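Local coordinates for 24-sterol C-methyltransferase (Haloferax volcanii, PDB 6F5Z), which binds S-adenosyl-L-homocysteine and is probably an S-adenosylmethionine-dependent methyltransferase that works as a holoenzyme with the activator Trm112, at residues Phe136-His150 / Met160-Phe172. Sequence-based numbering, arbitrary orientation.
Sequences FYCAVNYYEENVHSH and MTRWSHAEYREAF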
ATOM      1  N   PHE B 136       4.061   6.203   6.129  1.00 13.27           N
ATOM      2  CA  PHE B 136       5.162   6.930   5.509  1.00 12.63           C
ATOM      3  C   PHE B 136       5.184   6.467   4.053  1.00 13.63           C
ATOM      4  O   PHE B 136       5.390   5.272   3.790  1.00 13.84           O
ATOM      5  CB  PHE B 136       6.525   6.617   6.206  1.00 13.75           C
ATOM      6  CG  PHE B 136       7.738   7.205   5.493  1.00 13.81           C
ATOM      7  CD1 PHE B 136       7.683   8.484   4.925  1.00 14.66           C
ATOM      8  CD2 PHE B 136       8.942   6.515   5.456  1.00 14.81           C
ATOM      9  CE1 PHE B 136       8.794   9.024   4.290  1.00 14.38           C
ATOM     10  CE2 PHE B 136      10.064   7.074   4.866  1.00 15.59           C
ATOM     11  CZ  PHE B 136       9.990   8.324   4.287  1.00 14.34           C
ATOM     12  N   TYR B 137       5.047   7.434   3.112  1.00 13.84           N
ATOM     13  CA  TYR B 137       5.132   7.187   1.673  1.00 12.74           C
ATOM     14  C   TYR B 137       6.492   7.747   1.231  1.00 13.95           C
ATOM     15  O   TYR B 137       6.673   8.975   1.239  1.00 13.44           O
ATOM     16  CB  TYR B 137       3.961   7.878   0.945  1.00 13.11           C
ATOM     17  CG  TYR B 137       2.750   6.980   0.841  1.00 13.38           C
ATOM     18  CD1 TYR B 137       2.041   6.596   1.976  1.00 14.41           C
ATOM     19  CD2 TYR B 137       2.315   6.509  -0.392  1.00 13.93           C
ATOM     20  CE1 TYR B 137       0.980   5.690   1.895  1.00 13.85           C
ATOM     21  CE2 TYR B 137       1.242   5.621  -0.493  1.00 14.76           C
ATOM     22  CZ  TYR B 137       0.589   5.199   0.654  1.00 14.09           C
ATOM     23  OH  TYR B 137      -0.439   4.293   0.532  1.00 15.78           O
ATOM     24  N   CYS B 138       7.425   6.850   0.873  1.00 13.22           N
ATOM     25  CA  CYS B 138       8.775   7.213   0.525  1.00 12.82           C
ATOM     26  C   CYS B 138       8.986   6.935  -0.963  1.00 14.89           C
ATOM     27  O   CYS B 138       9.079   5.764  -1.357  1.00 13.84           O
ATOM     28  CB  CYS B 138       9.722   6.361   1.373  1.00 13.18           C
ATOM     29  SG  CYS B 138      11.469   6.716   1.087  1.00 16.96           S
ATOM     30  N   ALA B 139       9.073   8.023  -1.776  1.00 13.16           N
ATOM     31  CA  ALA B 139       9.201   7.840  -3.218  1.00 13.24           C
ATOM     32  C   ALA B 139      10.570   8.360  -3.629  1.00 14.43           C
ATOM     33  O   ALA B 139      10.943   9.490  -3.240  1.00 14.76           O
ATOM     34  CB  ALA B 139       8.111   8.604  -3.940  1.00 14.59           C
ATOM     35  N   VAL B 140      11.324   7.546  -4.390  1.00 12.52           N
ATOM     36  CA  VAL B 140      12.679   7.916  -4.741  1.00 13.03           C
ATOM     37  C   VAL B 140      12.994   7.493  -6.160  1.00 13.84           C
ATOM     38  O   VAL B 140      12.581   6.406  -6.586  1.00 13.98           O
ATOM     39  CB  VAL B 140      13.746   7.324  -3.780  1.00 15.12           C
ATOM     40  CG1 VAL B 140      13.591   7.858  -2.349  1.00 15.03           C
ATOM     41  CG2 VAL B 140      13.725   5.797  -3.782  1.00 14.95           C
ATOM     42  N   ASN B 141      13.838   8.300  -6.847  1.00 14.37           N
ATOM     43  CA  ASN B 141      14.336   7.942  -8.170  1.00 14.03           C
ATOM     44  C   ASN B 141      15.787   7.482  -8.134  1.00 16.62           C
ATOM     45  O   ASN B 141      16.251   6.938  -9.131  1.00 17.53           O
ATOM     46  CB  ASN B 141      14.169   9.107  -9.178  1.00 15.09           C
ATOM     47  CG  ASN B 141      12.718   9.377  -9.470  1.00 17.03           C
ATOM     48  OD1 ASN B 141      11.880   8.528  -9.233  1.00 19.02           O
ATOM     49  ND2 ASN B 141      12.374  10.560  -9.953  1.00 18.37           N
ATOM     50  N   TYR B 142      16.483   7.684  -7.005  1.00 14.67           N
ATOM     51  CA  TYR B 142      17.875   7.280  -6.840  1.00 13.49           C
ATOM     52  C   TYR B 142      17.837   6.010  -5.981  1.00 15.51           C
ATOM     53  O   TYR B 142      17.529   6.092  -4.785  1.00 15.26           O
ATOM     54  CB  TYR B 142      18.660   8.391  -6.139  1.00 14.94           C
ATOM     55  CG  TYR B 142      20.110   8.044  -5.880  1.00 16.10           C
ATOM     56  CD1 TYR B 142      21.041   8.023  -6.922  1.00 16.91           C
ATOM     57  CD2 TYR B 142      20.552   7.758  -4.602  1.00 16.97           C
ATOM     58  CE1 TYR B 142      22.390   7.745  -6.683  1.00 17.16           C
ATOM     59  CE2 TYR B 142      21.903   7.512  -4.341  1.00 17.35           C
ATOM     60  CZ  TYR B 142      22.810   7.491  -5.388  1.00 20.11           C
ATOM     61  OH  TYR B 142      24.142   7.248  -5.126  1.00 19.74           O
ATOM     62  N   TYR B 143      18.105   4.840  -6.594  1.00 14.98           N
ATOM     63  CA  TYR B 143      18.053   3.570  -5.904  1.00 14.09           C
ATOM     64  C   TYR B 143      18.840   2.556  -6.715  1.00 17.24           C
ATOM     65  O   TYR B 143      19.106   2.795  -7.905  1.00 17.19           O
ATOM     66  CB  TYR B 143      16.600   3.147  -5.583  1.00 14.85           C
ATOM     67  CG  TYR B 143      15.708   2.997  -6.792  1.00 14.01           C
ATOM     68  CD1 TYR B 143      14.987   4.081  -7.289  1.00 15.02           C
ATOM     69  CD2 TYR B 143      15.576   1.768  -7.429  1.00 14.68           C
ATOM     70  CE1 TYR B 143      14.172   3.953  -8.411  1.00 14.08           C
ATOM     71  CE2 TYR B 143      14.755   1.624  -8.554  1.00 15.81           C
ATOM     72  CZ  TYR B 143      14.049   2.725  -9.031  1.00 14.79           C
ATOM     73  OH  TYR B 143      13.239   2.613 -10.148  1.00 16.77           O
ATOM     74  N   GLU B 144      19.219   1.436  -6.084  1.00 16.29           N
ATOM     75  CA  GLU B 144      20.161   0.511  -6.707  1.00 16.55           C
ATOM     76  C   GLU B 144      19.747  -0.008  -8.074  1.00 18.97           C
ATOM     77  O   GLU B 144      20.566   0.020  -9.010  1.00 18.89           O
ATOM     78  CB  GLU B 144      20.474  -0.676  -5.775  1.00 18.47           C
ATOM     79  CG  GLU B 144      21.713  -1.467  -6.208  1.00 17.12           C
ATOM     80  CD  GLU B 144      22.985  -0.653  -6.087  1.00 23.56           C
ATOM     81  OE1 GLU B 144      23.069   0.230  -5.200  1.00 26.40           O
ATOM     82  OE2 GLU B 144      23.939  -0.975  -6.832  1.00 33.33           O
ATOM     83  N   GLU B 145      18.514  -0.491  -8.198  1.00 17.97           N
ATOM     84  CA  GLU B 145      18.055  -1.105  -9.437  1.00 17.31           C
ATOM     85  C   GLU B 145      17.991  -0.096 -10.598  1.00 21.51           C
ATOM     86  O   GLU B 145      18.050  -0.526 -11.766  1.00 22.38           O
ATOM     87  CB  GLU B 145      16.692  -1.784  -9.230  1.00 18.71           C
ATOM     88  CG  GLU B 145      16.770  -3.011  -8.325  1.00 21.78           C
ATOM     89  CD  GLU B 145      16.595  -2.743  -6.835  1.00 21.01           C
ATOM     90  OE1 GLU B 145      16.847  -1.606  -6.383  1.00 19.83           O
ATOM     91  OE2 GLU B 145      16.205  -3.686  -6.118  1.00 22.36           O
ATOM     92  N   ASN B 146      17.852   1.214 -10.298  1.00 17.71           N
ATOM     93  CA  ASN B 146      17.776   2.220 -11.379  1.00 17.53           C
ATOM     94  C   ASN B 146      19.225   2.551 -11.756  1.00 19.26           C
ATOM     95  O   ASN B 146      19.824   3.493 -11.253  1.00 18.61           O
ATOM     96  CB  ASN B 146      16.973   3.443 -10.947  1.00 16.31           C
ATOM     97  CG  ASN B 146      16.898   4.507 -12.015  1.00 25.84           C
ATOM     98  OD1 ASN B 146      17.260   4.280 -13.184  1.00 26.43           O
ATOM     99  ND2 ASN B 146      16.486   5.706 -11.617  1.00 22.22           N
ATOM    100  N   VAL B 147      19.796   1.716 -12.643  1.00 20.57           N
ATOM    101  CA  VAL B 147      21.220   1.795 -12.961  1.00 21.55           C
ATOM    102  C   VAL B 147      21.622   3.192 -13.485  1.00 22.53           C
ATOM    103  O   VAL B 147      22.708   3.678 -13.154  1.00 21.85           O
ATOM    104  CB  VAL B 147      21.674   0.625 -13.875  1.00 27.81           C
ATOM    105  CG1 VAL B 147      20.824   0.526 -15.134  1.00 28.67           C
ATOM    106  CG2 VAL B 147      23.168   0.695 -14.211  1.00 28.49           C
ATOM    107  N   HIS B 148      20.715   3.845 -14.232  1.00 21.86           N
ATOM    108  CA  HIS B 148      20.902   5.177 -14.801  0.50 23.16           C
ATOM    109  C   HIS B 148      21.073   6.266 -13.731  1.00 25.80           C
ATOM    110  O   HIS B 148      21.575   7.357 -14.019  1.00 27.91           O
ATOM    111  CB  HIS B 148      19.690   5.513 -15.681  0.50 24.82           C
ATOM    112  CG  HIS B 148      19.094   4.328 -16.371  0.50 28.57           C
ATOM    113  ND1 HIS B 148      18.164   3.524 -15.739  0.50 30.31           N
ATOM    114  CD2 HIS B 148      19.344   3.822 -17.603  0.50 30.81           C
ATOM    115  CE1 HIS B 148      17.854   2.584 -16.620  0.50 30.17           C
ATOM    116  NE2 HIS B 148      18.520   2.732 -17.760  0.50 30.25           N
ATOM    117  N   SER B 149      20.632   5.988 -12.478  1.00 20.52           N
ATOM    118  CA  SER B 149      20.732   6.989 -11.417  1.00 18.74           C
ATOM    119  C   SER B 149      22.048   6.950 -10.707  1.00 21.44           C
ATOM    120  O   SER B 149      22.335   7.861  -9.941  1.00 22.04           O
ATOM    121  CB  SER B 149      19.614   6.812 -10.386  1.00 18.96           C
ATOM    122  OG  SER B 149      19.754   5.646  -9.585  1.00 19.50           O
ATOM    123  N   HIS B 150      22.817   5.867 -10.880  1.00 20.66           N
ATOM    124  CA  HIS B 150      24.057   5.712 -10.107  1.00 21.09           C
ATOM    125  C   HIS B 150      25.003   6.913 -10.289  1.00 26.90           C
ATOM    126  O   HIS B 150      25.531   7.453  -9.306  1.00 26.58           O
ATOM    127  CB  HIS B 150      24.771   4.418 -10.493  1.00 21.64           C
ATOM    128  CG  HIS B 150      24.019   3.166 -10.171  1.00 23.64           C
ATOM    129  ND1 HIS B 150      24.554   1.936 -10.441  1.00 25.21           N
ATOM    130  CD2 HIS B 150      22.792   2.998  -9.617  1.00 24.43           C
ATOM    131  CE1 HIS B 150      23.644   1.048 -10.062  1.00 24.75           C
ATOM    132  NE2 HIS B 150      22.575   1.647  -9.548  1.00 23.90           N
ATOM    133  N   MET B 160      24.966  10.736  -0.801  1.00 19.14           N
ATOM    134  CA  MET B 160      23.652  10.128  -1.019  0.50 16.91           C
ATOM    135  C   MET B 160      23.624   8.646  -0.577  1.00 21.96           C
ATOM    136  O   MET B 160      24.645   7.947  -0.697  1.00 21.93           O
ATOM    137  CB  MET B 160      23.308  10.238  -2.515  0.50 16.91           C
ATOM    138  CG  MET B 160      23.330  11.685  -3.026  0.50 16.93           C
ATOM    139  SD  MET B 160      23.435  11.766  -4.835  0.50 17.07           S
ATOM    140  CE  MET B 160      21.758  11.298  -5.270  0.50 12.95           C
ATOM    141  N   THR B 161      22.453   8.148  -0.143  1.00 17.74           N
ATOM    142  CA  THR B 161      22.293   6.758   0.235  1.00 16.73           C
ATOM    143  C   THR B 161      21.635   6.039  -0.938  1.00 18.83           C
ATOM    144  O   THR B 161      20.545   6.418  -1.380  1.00 17.03           O
ATOM    145  CB  THR B 161      21.501   6.659   1.539  1.00 23.28           C
ATOM    146  OG1 THR B 161      22.346   7.147   2.588  1.00 23.63           O
ATOM    147  CG2 THR B 161      21.092   5.210   1.871  1.00 24.87           C
ATOM    148  N   ARG B 162      22.294   4.994  -1.433  1.00 16.30           N
ATOM    149  CA  ARG B 162      21.811   4.250  -2.589  1.00 15.57           C
ATOM    150  C   ARG B 162      21.401   2.878  -2.108  1.00 17.52           C
ATOM    151  O   ARG B 162      22.246   2.034  -1.830  1.00 18.66           O
ATOM    152  CB  ARG B 162      22.899   4.149  -3.668  1.00 16.63           C
ATOM    153  CG  ARG B 162      22.282   3.844  -5.033  1.00 20.62           C
ATOM    154  CD  ARG B 162      23.337   3.962  -6.125  1.00 24.51           C
ATOM    155  NE  ARG B 162      24.023   2.682  -6.301  1.00 26.02           N
ATOM    156  CZ  ARG B 162      25.221   2.537  -6.856  1.00 37.74           C
ATOM    157  NH1 ARG B 162      25.742   1.331  -7.008  1.00 30.39           N
ATOM    158  NH2 ARG B 162      25.917   3.598  -7.237  1.00 30.14           N
ATOM    159  N   TRP B 163      20.098   2.670  -1.920  1.00 14.98           N
ATOM    160  CA  TRP B 163      19.616   1.392  -1.438  1.00 15.32           C
ATOM    161  C   TRP B 163      18.850   0.671  -2.511  1.00 16.69           C
ATOM    162  O   TRP B 163      18.207   1.314  -3.351  1.00 16.39           O
ATOM    163  CB  TRP B 163      18.660   1.568  -0.250  1.00 15.13           C
ATOM    164  CG  TRP B 163      19.302   1.845   1.079  1.00 15.14           C
ATOM    165  CD1 TRP B 163      20.619   1.667   1.436  1.00 17.75           C
ATOM    166  CD2 TRP B 163      18.639   2.367   2.230  1.00 14.64           C
ATOM    167  NE1 TRP B 163      20.810   2.067   2.744  1.00 16.39           N
ATOM    168  CE2 TRP B 163      19.598   2.484   3.260  1.00 17.52           C
ATOM    169  CE3 TRP B 163      17.320   2.777   2.480  1.00 16.32           C
ATOM    170  CZ2 TRP B 163      19.263   3.000   4.530  1.00 17.63           C
ATOM    171  CZ3 TRP B 163      16.985   3.253   3.732  1.00 18.54           C
ATOM    172  CH2 TRP B 163      17.952   3.371   4.740  1.00 18.71           C
ATOM    173  N   SER B 164      18.857  -0.672  -2.441  1.00 14.02           N
ATOM    174  CA  SER B 164      17.998  -1.465  -3.336  1.00 13.73           C
ATOM    175  C   SER B 164      16.539  -1.494  -2.807  1.00 16.20           C
ATOM    176  O   SER B 164      16.279  -1.096  -1.676  1.00 15.74           O
ATOM    177  CB  SER B 164      18.491  -2.910  -3.394  1.00 15.10           C
ATOM    178  OG  SER B 164      18.381  -3.427  -2.081  1.00 17.81           O
ATOM    179  N   HIS B 165      15.615  -2.060  -3.587  1.00 15.05           N
ATOM    180  CA  HIS B 165      14.235  -2.229  -3.104  1.00 14.78           C
ATOM    181  C   HIS B 165      14.289  -3.009  -1.761  1.00 16.24           C
ATOM    182  O   HIS B 165      13.641  -2.627  -0.777  1.00 15.24           O
ATOM    183  CB  HIS B 165      13.423  -3.071  -4.097  1.00 15.86           C
ATOM    184  CG  HIS B 165      13.007  -2.373  -5.353  1.00 19.03           C
ATOM    185  ND1 HIS B 165      11.759  -2.636  -5.930  1.00 22.78           N
ATOM    186  CD2 HIS B 165      13.629  -1.428  -6.089  1.00 18.81           C
ATOM    187  CE1 HIS B 165      11.706  -1.894  -7.034  1.00 22.65           C
ATOM    188  NE2 HIS B 165      12.813  -1.175  -7.196  1.00 20.77           N
ATOM    189  N   ALA B 166      15.073  -4.115  -1.726  1.00 16.21           N
ATOM    190  CA  ALA B 166      15.160  -4.929  -0.494  1.00 16.37           C
ATOM    191  C   ALA B 166      15.735  -4.152   0.678  1.00 17.24           C
ATOM    192  O   ALA B 166      15.258  -4.270   1.816  1.00 17.33           O
ATOM    193  CB  ALA B 166      15.964  -6.205  -0.754  1.00 17.84           C
ATOM    194  N   GLU B 167      16.752  -3.337   0.420  1.00 14.59           N
ATOM    195  CA  GLU B 167      17.332  -2.538   1.504  1.00 14.93           C
ATOM    196  C   GLU B 167      16.353  -1.526   2.087  1.00 15.45           C
ATOM    197  O   GLU B 167      16.379  -1.258   3.297  1.00 16.07           O
ATOM    198  CB  GLU B 167      18.611  -1.848   1.046  1.00 15.11           C
ATOM    199  CG  GLU B 167      19.780  -2.835   0.993  1.00 16.39           C
ATOM    200  CD  GLU B 167      21.010  -2.331   0.262  1.00 28.96           C
ATOM    201  OE1 GLU B 167      20.871  -1.565  -0.718  1.00 20.13           O
ATOM    202  OE2 GLU B 167      22.124  -2.761   0.642  1.00 28.00           O
ATOM    203  N   TYR B 168      15.469  -0.940   1.237  1.00 14.45           N
ATOM    204  CA  TYR B 168      14.451  -0.020   1.760  1.00 14.24           C
ATOM    205  C   TYR B 168      13.479  -0.815   2.647  1.00 16.28           C
ATOM    206  O   TYR B 168      13.149  -0.352   3.728  1.00 14.87           O
ATOM    207  CB  TYR B 168      13.642   0.604   0.606  1.00 13.97           C
ATOM    208  CG  TYR B 168      14.234   1.922   0.165  1.00 12.99           C
ATOM    209  CD1 TYR B 168      13.920   3.108   0.829  1.00 14.06           C
ATOM    210  CD2 TYR B 168      15.137   1.991  -0.903  1.00 13.36           C
ATOM    211  CE1 TYR B 168      14.506   4.321   0.467  1.00 15.30           C
ATOM    212  CE2 TYR B 168      15.697   3.213  -1.297  1.00 13.71           C
ATOM    213  CZ  TYR B 168      15.412   4.365  -0.582  1.00 15.23           C
ATOM    214  OH  TYR B 168      15.998   5.557  -0.911  1.00 15.13           O
ATOM    215  N   ARG B 169      13.087  -2.038   2.248  1.00 14.20           N
ATOM    216  CA  ARG B 169      12.151  -2.802   3.093  1.00 13.43           C
ATOM    217  C   ARG B 169      12.815  -3.165   4.427  1.00 16.20           C
ATOM    218  O   ARG B 169      12.190  -3.030   5.488  1.00 17.60           O
ATOM    219  CB  ARG B 169      11.666  -4.079   2.376  1.00 15.08           C
ATOM    220  CG  ARG B 169      10.961  -3.795   1.053  1.00 15.30           C
ATOM    221  CD  ARG B 169      10.130  -4.977   0.516  1.00 16.53           C
ATOM    222  NE  ARG B 169      10.900  -6.219   0.412  1.00 17.54           N
ATOM    223  CZ  ARG B 169      11.668  -6.533  -0.631  1.00 20.74           C
ATOM    224  NH1 ARG B 169      11.842  -5.664  -1.630  1.00 17.32           N
ATOM    225  NH2 ARG B 169      12.293  -7.706  -0.676  1.00 20.10           N
ATOM    226  N   GLU B 170      14.083  -3.617   4.358  1.00 15.16           N
ATOM    227  CA  GLU B 170      14.800  -3.995   5.564  1.00 16.06           C
ATOM    228  C   GLU B 170      14.980  -2.800   6.488  1.00 16.97           C
ATOM    229  O   GLU B 170      14.790  -2.926   7.696  1.00 18.24           O
ATOM    230  CB  GLU B 170      16.173  -4.586   5.193  1.00 18.23           C
ATOM    231  CG  GLU B 170      16.093  -5.901   4.418  1.00 28.82           C
ATOM    232  CD  GLU B 170      17.323  -6.306   3.609  1.00 50.32           C
ATOM    233  OE1 GLU B 170      18.370  -5.626   3.706  1.00 40.70           O
ATOM    234  OE2 GLU B 170      17.233  -7.305   2.860  1.00 42.57           O
ATOM    235  N   ALA B 171      15.332  -1.616   5.929  1.00 14.63           N
ATOM    236  CA  ALA B 171      15.553  -0.434   6.775  1.00 15.07           C
ATOM    237  C   ALA B 171      14.235  -0.010   7.427  1.00 14.76           C
ATOM    238  O   ALA B 171      14.239   0.434   8.576  1.00 15.39           O
ATOM    239  CB  ALA B 171      16.079   0.711   5.925  1.00 16.64           C
ATOM    240  N   PHE B 172      13.106  -0.081   6.692  1.00 14.03           N
ATOM    241  CA  PHE B 172      11.830   0.300   7.294  1.00 13.93           C
ATOM    242  C   PHE B 172      11.536  -0.613   8.482  1.00 16.29           C
ATOM    243  O   PHE B 172      11.220  -0.117   9.553  1.00 17.20           O
ATOM    244  CB  PHE B 172      10.705   0.130   6.270  1.00 14.95           C
ATOM    245  CG  PHE B 172      10.428   1.351   5.417  1.00 13.98           C
ATOM    246  CD1 PHE B 172      11.472   2.105   4.896  1.00 15.60           C
ATOM    247  CD2 PHE B 172       9.131   1.679   5.060  1.00 15.17           C
ATOM    248  CE1 PHE B 172      11.217   3.206   4.043  1.00 16.05           C
ATOM    249  CE2 PHE B 172       8.873   2.805   4.263  1.00 17.57           C
ATOM    250  CZ  PHE B 172       9.911   3.537   3.739  1.00 15.52           C
TER
HETATM  251  O   HOH W   1      18.363   5.151  -2.369  1.00 15.27           O
HETATM  252  O   HOH W   2      25.821   6.357  -6.878  1.00 26.19           O
HETATM  253  O   HOH W   3      25.742   7.093  -3.058  1.00 39.91           O
HETATM  254  O   HOH W   4      12.057   0.111  -9.605  1.00 23.59           O
HETATM  255  O   HOH W   5      22.618  -1.547  -2.891  1.00 35.71           O
HETATM  256  O   HOH W   6      16.134  -5.488  -4.133  1.00 19.41           O
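Strand 136-140 and helix 165-172 run roughly antiparallel, their axes 11.9 Å apart at 155°, and beyond the strand the two segments close up until Glu144 N donates to Trp163 O (2.9 Å). Arg162 reaches across this loop end and grips Glu144 side-on, NE to OE1 and NH1 to OE2, both at 2.9 Å. A bend at chi3 (88°) turns the guanidinium away from its aliphatic stem and lays it flat on His150, centres 3.6 Å apart. The imidazole is itself fixed by NE2 donating to Glu144 O; Glu144 thus holds both partners of the stack, Arg162 by its carboxylate and His150 by its backbone carbonyl. Tyr142 lies between two side chains: Met160 CE sits over the middle of one face, 3.6 Å from the ring centroid, while Arg162 CG covers the opposite face. The Tyr142 hydroxyl meets two waters, one shared with Arg162 NH2 and His150 O. At the helix start, both oxygens of Glu145 receive His165 N through their syn lone pairs, 3.1 Å each, a bifurcated bond that probably favours the carboxylate's charge; Ser164 and Glu167 complete the end as a capping box. One water joins Tyr142 O, Thr161 O, Trp163 N and Tyr168 OH. Deeper in, Val140 abuts the Tyr168 hydroxyl, Cys138 SG approaches the ring obliquely, and the rings of Phe136 and Phe172 lie with their planes only 21° apart but offset so far that they hardly overlap. The helix thus packs on one side of the Rossmann-like methyltransferase sheet, where strand 134-140 runs between strands 104-110 and 218-224, and helix 119-129 adds Leu123 against Phe136 and Ala171.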